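Endoglucanase FnCel5A (Fervidobacterium nodosum, PDB 3NCO) probably hydrolyses internal beta-1,4-glucosidic bonds of cellulose, as an endoglucanase of glycoside hydrolase family 5. Local coordinates at residues Phe208-Thr211 with His212-Ala215; Lys266-Met269 with Glu270-Val273. All coordinates share one frame; numbering follows the deposited sequence.

In the fold
Both contacts lie in the segments that follow neighbouring strands of the eight-stranded parallel barrel: contact 1 comes after strand 198-204, contact 2 after strand 256-261, where the chain enters helix 269-285. Contact 1 closes before contact 2 opens, with helix 232-252 between them in sequence, yet their centres lie about 11 Å apart, and they touch directly. Lys266 NZ is 2.9 Å from Gly214 O, a probable hydrogen bond, while Phe210 CE1 packs 3.4 Å from Ser271 CB. The centres of contacts 1 and 2 are about 19 and 22 Å from the centre of the chain, at the periphery of the barrel. In this fold, loops after the strands border the catalytic end.

Contact 1. Residues Phe208-Thr211 with His212-Ala215; sequences FNFT and HQGA
The single-turn helix 208-211, in the loop after barrel strand 198-204, ends here, and His212 and Gln213 fold back on it. The imidazole of His212 lies flat against one face of the Phe208 ring in a face-to-face stack, centroids 3.9 Å apart and planes at 11°. Phe208 CZ sits over the centre of the imidazole, whereas His212 CG lies toward the rim of the phenyl ring. With Phe208 CG anti to the backbone N (chi1 -159°), the phenyl group reaches along the turn to its partner four residues on. The backbone bond from His212 N to Phe208 O, 2.9 Å, ties the same two residues. A leucine in place of Phe208 would probably leave this imidazole face without its flat partner and freer to turn. Tyr205 meets the imidazole edge-to-face, and its carbonyl oxygen is hydrogen-bonded to Thr211 OG1. Glutamine suits the next position because its chain, turned back at chi1, runs extended to the helix end: Gln213 NE2 donates to Phe210 O at 2.9 Å, in the carbonyl plane on a lone pair, and OE1 is taken by Val226 N. The amide stands 74° to the Phe210 ring, with Gln213 NE2 3.3 Å from Phe210 CD1. Glycine easily adopts the positive phi of Gly214, third in a type II beta turn from His212 to Ala215; short helix and turn together form part of a loop after a (beta/alpha)8-barrel strand.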
ATOM      1  N   PHE A 208     -13.027  -6.681 -10.516  1.00 19.72           N
ATOM      2  CA  PHE A 208     -12.338  -5.537 -11.112  1.00 20.38           C
ATOM      3  C   PHE A 208     -13.281  -4.730 -11.995  1.00 21.28           C
ATOM      4  O   PHE A 208     -13.157  -3.493 -12.049  1.00 20.81           O
ATOM      5  CB  PHE A 208     -11.130  -6.012 -11.918  1.00 20.54           C
ATOM      6  CG  PHE A 208     -10.108  -4.968 -12.153  1.00 23.26           C
ATOM      7  CD1 PHE A 208      -9.134  -4.726 -11.189  1.00 24.94           C
ATOM      8  CD2 PHE A 208     -10.061  -4.252 -13.363  1.00 24.16           C
ATOM      9  CE1 PHE A 208      -8.146  -3.763 -11.386  1.00 24.89           C
ATOM     10  CE2 PHE A 208      -9.030  -3.275 -13.575  1.00 23.71           C
ATOM     11  CZ  PHE A 208      -8.091  -3.054 -12.575  1.00 24.72           C
ATOM     12  N   ASN A 209     -14.254  -5.413 -12.627  1.00 20.40           N
ATOM     13  CA  ASN A 209     -15.208  -4.673 -13.459  1.00 21.72           C
ATOM     14  C   ASN A 209     -16.198  -3.873 -12.613  1.00 22.29           C
ATOM     15  O   ASN A 209     -16.908  -2.993 -13.138  1.00 24.34           O
ATOM     16  CB  ASN A 209     -15.890  -5.567 -14.526  1.00 22.03           C
ATOM     17  CG  ASN A 209     -16.894  -6.567 -13.932  1.00 27.12           C
ATOM     18  OD1 ASN A 209     -16.996  -6.733 -12.703  1.00 28.31           O
ATOM     19  ND2 ASN A 209     -17.590  -7.285 -14.811  1.00 30.79           N
ATOM     20  N   PHE A 210     -16.225  -4.159 -11.300  1.00 21.12           N
ATOM     21  CA  PHE A 210     -16.975  -3.313 -10.378  1.00 20.77           C
ATOM     22  C   PHE A 210     -16.120  -2.166  -9.840  1.00 19.86           C
ATOM     23  O   PHE A 210     -16.518  -0.994  -9.911  1.00 19.68           O
ATOM     24  CB  PHE A 210     -17.597  -4.091  -9.211  1.00 20.80           C
ATOM     25  CG  PHE A 210     -18.175  -3.176  -8.155  1.00 20.22           C
ATOM     26  CD1 PHE A 210     -19.346  -2.448  -8.412  1.00 20.75           C
ATOM     27  CD2 PHE A 210     -17.513  -2.949  -6.961  1.00 18.01           C
ATOM     28  CE1 PHE A 210     -19.843  -1.550  -7.482  1.00 22.72           C
ATOM     29  CE2 PHE A 210     -17.989  -2.043  -6.014  1.00 21.55           C
ATOM     30  CZ  PHE A 210     -19.159  -1.346  -6.267  1.00 20.29           C
ATOM     31  N   THR A 211     -14.935  -2.477  -9.295  1.00 18.83           N
ATOM     32  CA  THR A 211     -14.180  -1.433  -8.604  1.00 18.92           C
ATOM     33  C   THR A 211     -13.548  -0.455  -9.600  1.00 19.65           C
ATOM     34  O   THR A 211     -13.200   0.679  -9.225  1.00 19.41           O
ATOM     35  CB  THR A 211     -13.036  -2.020  -7.760  1.00 20.06           C
ATOM     36  OG1 THR A 211     -12.086  -2.668  -8.637  1.00 19.60           O
ATOM     37  CG2 THR A 211     -13.597  -2.994  -6.644  1.00 17.81           C
ATOM     38  N   HIS A 212     -13.383  -0.885 -10.862  1.00 19.11           N
ATOM     39  CA  HIS A 212     -12.728   0.004 -11.839  1.00 19.55           C
ATOM     40  C   HIS A 212     -13.640   0.378 -12.989  1.00 20.13           C
ATOM     41  O   HIS A 212     -13.150   0.867 -14.015  1.00 21.61           O
ATOM     42  CB  HIS A 212     -11.408  -0.592 -12.370  1.00 19.54           C
ATOM     43  CG  HIS A 212     -10.335  -0.626 -11.349  1.00 18.73           C
ATOM     44  ND1 HIS A 212      -9.144   0.071 -11.472  1.00 24.90           N
ATOM     45  CD2 HIS A 212     -10.303  -1.230 -10.137  1.00 15.86           C
ATOM     46  CE1 HIS A 212      -8.421  -0.115 -10.376  1.00 18.38           C
ATOM     47  NE2 HIS A 212      -9.099  -0.901  -9.554  1.00 23.04           N
ATOM     48  N   GLN A 213     -14.961   0.214 -12.826  1.00 20.63           N
ATOM     49  CA  GLN A 213     -15.880   0.639 -13.897  1.00 20.93           C
ATOM     50  C   GLN A 213     -15.705   2.132 -14.146  1.00 22.00           C
ATOM     51  O   GLN A 213     -15.547   2.949 -13.207  1.00 21.95           O
ATOM     52  CB  GLN A 213     -17.321   0.314 -13.547  1.00 22.89           C
ATOM     53  CG  GLN A 213     -17.831   1.077 -12.345  1.00 21.48           C
ATOM     54  CD  GLN A 213     -19.186   0.549 -11.917  1.00 21.96           C
ATOM     55  OE1 GLN A 213     -20.191   0.793 -12.589  1.00 24.03           O
ATOM     56  NE2 GLN A 213     -19.215  -0.242 -10.832  1.00 21.65           N
ATOM     57  N   GLY A 214     -15.672   2.484 -15.423  1.00 23.17           N
ATOM     58  CA  GLY A 214     -15.552   3.898 -15.799  1.00 23.16           C
ATOM     59  C   GLY A 214     -14.177   4.545 -15.634  1.00 24.07           C
ATOM     60  O   GLY A 214     -13.992   5.710 -16.038  1.00 24.00           O
ATOM     61  N   ALA A 215     -13.214   3.835 -15.066  1.00 23.00           N
ATOM     62  CA  ALA A 215     -11.853   4.347 -14.893  1.00 23.57           C
ATOM     63  C   ALA A 215     -11.198   4.447 -16.283  1.00 24.86           C
ATOM     64  O   ALA A 215     -10.959   3.419 -16.954  1.00 24.93           O
ATOM     65  CB  ALA A 215     -11.070   3.456 -13.977  1.00 22.66           C
TER

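Contact 2. Residues Lys266-Met269 with Glu270-Val273; sequences KADM and ESRV
Asp268 and Ser271 meet through two hydrogen bonds, one to each carboxylate oxygen. Ser271 OG donates to Asp268 OD1 at 2.7 Å, on the syn side, while Ser271 N donates to Asp268 OD2 at 3.0 Å, almost straight at 173° but from above the carboxylate plane. Asp268 holds CG between its backbone N and carbonyl carbon (chi1 74°), which brings the short acid back over the first turn of the helix. Aspartate suits this place: it can accept from an amide that has no earlier helical carbonyl to meet, and its negative charge is likely to be stabilised by the helix N-terminus. Water 2 extends the cap by accepting from Glu270 N and donating to Asp268 OD2.

The backbone then takes up the helical pattern, Arg272 N donating to Asp268 O at 3.1 Å and Val273 N to Met269 O. Around this core, the small CB of Ala267 lies 3.7 Å from Arg272 CG, room enough for the arginine's aliphatic stem to pass alongside. The arginine chain bends at chi3 (78°), and its NH1 reaches water 1, which donates in turn to Ala267 O; NE is bound by Ala263 O. Met269, present as selenomethionine, curls so that its CE lies beside the guanidinium, 3.4 Å from Arg272 NH1, while Met269 SE makes an apolar contact with Val273 CG2 at 4.1 Å.

Farther out, Trp228 N donates to Ser271 OG, positioning the serine from the loop that runs up to helix 232-252, and Glu270 forms a salt bridge with Lys274 along the helix. The whole is a classic aspartate N-cap, where a loop leaving a TIM-barrel strand starts the helix that follows.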
ATOM      1  N   LYS A 266     -17.003   6.272  -9.984  1.00 20.73           N
ATOM      2  CA  LYS A 266     -18.015   6.052 -11.039  1.00 21.95           C
ATOM      3  C   LYS A 266     -18.986   4.878 -10.764  1.00 22.51           C
ATOM      4  O   LYS A 266     -20.044   4.776 -11.415  1.00 24.52           O
ATOM      5  CB  LYS A 266     -17.382   5.998 -12.436  1.00 23.11           C
ATOM      6  CG  LYS A 266     -16.774   7.337 -12.850  1.00 24.35           C
ATOM      7  CD  LYS A 266     -16.479   7.294 -14.355  1.00 31.51           C
ATOM      8  CE  LYS A 266     -15.754   8.542 -14.872  1.00 34.92           C
ATOM      9  NZ  LYS A 266     -15.282   8.297 -16.290  1.00 36.21           N
ATOM     10  N   ALA A 267     -18.635   4.029  -9.793  1.00 21.03           N
ATOM     11  CA  ALA A 267     -19.526   3.029  -9.216  1.00 22.18           C
ATOM     12  C   ALA A 267     -20.604   3.735  -8.381  1.00 22.18           C
ATOM     13  O   ALA A 267     -20.366   4.800  -7.768  1.00 23.37           O
ATOM     14  CB  ALA A 267     -18.713   2.042  -8.326  1.00 20.87           C
ATOM     15  N   ASP A 268     -21.805   3.163  -8.332  1.00 22.32           N
ATOM     16  CA  ASP A 268     -22.853   3.848  -7.577  1.00 22.62           C
ATOM     17  C   ASP A 268     -22.522   3.796  -6.073  1.00 22.08           C
ATOM     18  O   ASP A 268     -21.917   2.831  -5.598  1.00 21.88           O
ATOM     19  CB  ASP A 268     -24.221   3.251  -7.879  1.00 23.40           C
ATOM     20  CG  ASP A 268     -24.419   1.895  -7.215  1.00 25.10           C
ATOM     21  OD1 ASP A 268     -24.057   0.878  -7.846  1.00 28.57           O
ATOM     22  OD2 ASP A 268     -24.966   1.863  -6.081  1.00 27.59           O
HETATM   23  N   MSE A 269     -22.932   4.818  -5.320  1.00 21.83           N
HETATM   24  CA  MSE A 269     -22.442   4.950  -3.951  1.00 21.54           C
HETATM   25  C   MSE A 269     -22.864   3.772  -3.041  1.00 22.18           C
HETATM   26  O   MSE A 269     -22.055   3.295  -2.215  1.00 21.29           O
HETATM   27  CB  MSE A 269     -22.835   6.294  -3.341  1.00 21.71           C
HETATM   28  CG  MSE A 269     -22.358   6.529  -1.926  1.00 22.28           C
HETATM   29 SE   MSE A 269     -20.397   6.511  -1.880  1.00 29.07          SE
HETATM   30  CE  MSE A 269     -20.046   8.324  -2.595  1.00 26.43           C
ATOM     31  N   GLU A 270     -24.125   3.355  -3.136  1.00 22.52           N
ATOM     32  CA  GLU A 270     -24.553   2.259  -2.234  1.00 22.31           C
ATOM     33  C   GLU A 270     -23.734   1.007  -2.470  1.00 20.73           C
ATOM     34  O   GLU A 270     -23.267   0.398  -1.497  1.00 20.60           O
ATOM     35  CB  GLU A 270     -26.058   1.967  -2.220  1.00 24.46           C
ATOM     36  CG  GLU A 270     -26.402   0.916  -1.084  1.00 24.52           C
ATOM     37  CD  GLU A 270     -27.788   1.053  -0.438  1.00 29.18           C
ATOM     38  OE1 GLU A 270     -28.043   0.343   0.600  1.00 28.16           O
ATOM     39  OE2 GLU A 270     -28.614   1.853  -0.952  1.00 30.72           O
ATOM     40  N   SER A 271     -23.524   0.654  -3.748  1.00 21.38           N
ATOM     41  CA  SER A 271     -22.581  -0.450  -4.044  1.00 21.81           C
ATOM     42  C   SER A 271     -21.192  -0.255  -3.431  1.00 20.70           C
ATOM     43  O   SER A 271     -20.643  -1.172  -2.831  1.00 21.30           O
ATOM     44  CB  SER A 271     -22.453  -0.741  -5.544  1.00 21.52           C
ATOM     45  OG  SER A 271     -23.686  -1.163  -6.104  1.00 20.83           O
ATOM     46  N   ARG A 272     -20.636   0.944  -3.547  1.00 19.48           N
ATOM     47  CA  ARG A 272     -19.308   1.228  -3.004  1.00 19.11           C
ATOM     48  C   ARG A 272     -19.285   0.997  -1.496  1.00 19.47           C
ATOM     49  O   ARG A 272     -18.333   0.398  -0.928  1.00 18.70           O
ATOM     50  CB  ARG A 272     -18.930   2.674  -3.308  1.00 20.23           C
ATOM     51  CG  ARG A 272     -18.592   2.883  -4.755  1.00 20.24           C
ATOM     52  CD  ARG A 272     -18.290   4.315  -5.052  1.00 21.29           C
ATOM     53  NE  ARG A 272     -16.951   4.653  -4.611  1.00 23.02           N
ATOM     54  CZ  ARG A 272     -16.555   5.879  -4.245  1.00 25.14           C
ATOM     55  NH1 ARG A 272     -17.400   6.904  -4.288  1.00 24.54           N
ATOM     56  NH2 ARG A 272     -15.275   6.075  -3.872  1.00 24.26           N
ATOM     57  N   VAL A 273     -20.360   1.471  -0.849  1.00 19.67           N
ATOM     58  CA  VAL A 273     -20.473   1.421   0.597  1.00 19.88           C
ATOM     59  C   VAL A 273     -20.555  -0.040   1.076  1.00 19.69           C
ATOM     60  O   VAL A 273     -19.830  -0.425   2.031  1.00 20.90           O
ATOM     61  CB  VAL A 273     -21.719   2.235   1.048  1.00 20.92           C
ATOM     62  CG1 VAL A 273     -22.142   1.834   2.467  1.00 21.79           C
ATOM     63  CG2 VAL A 273     -21.424   3.717   0.966  1.00 20.41           C
TER
HETATM   64  O   HOH W   1     -19.857   7.003  -5.841  1.00 27.67           O
HETATM   65  O   HOH W   2     -26.447   4.001  -4.826  1.00 28.87           O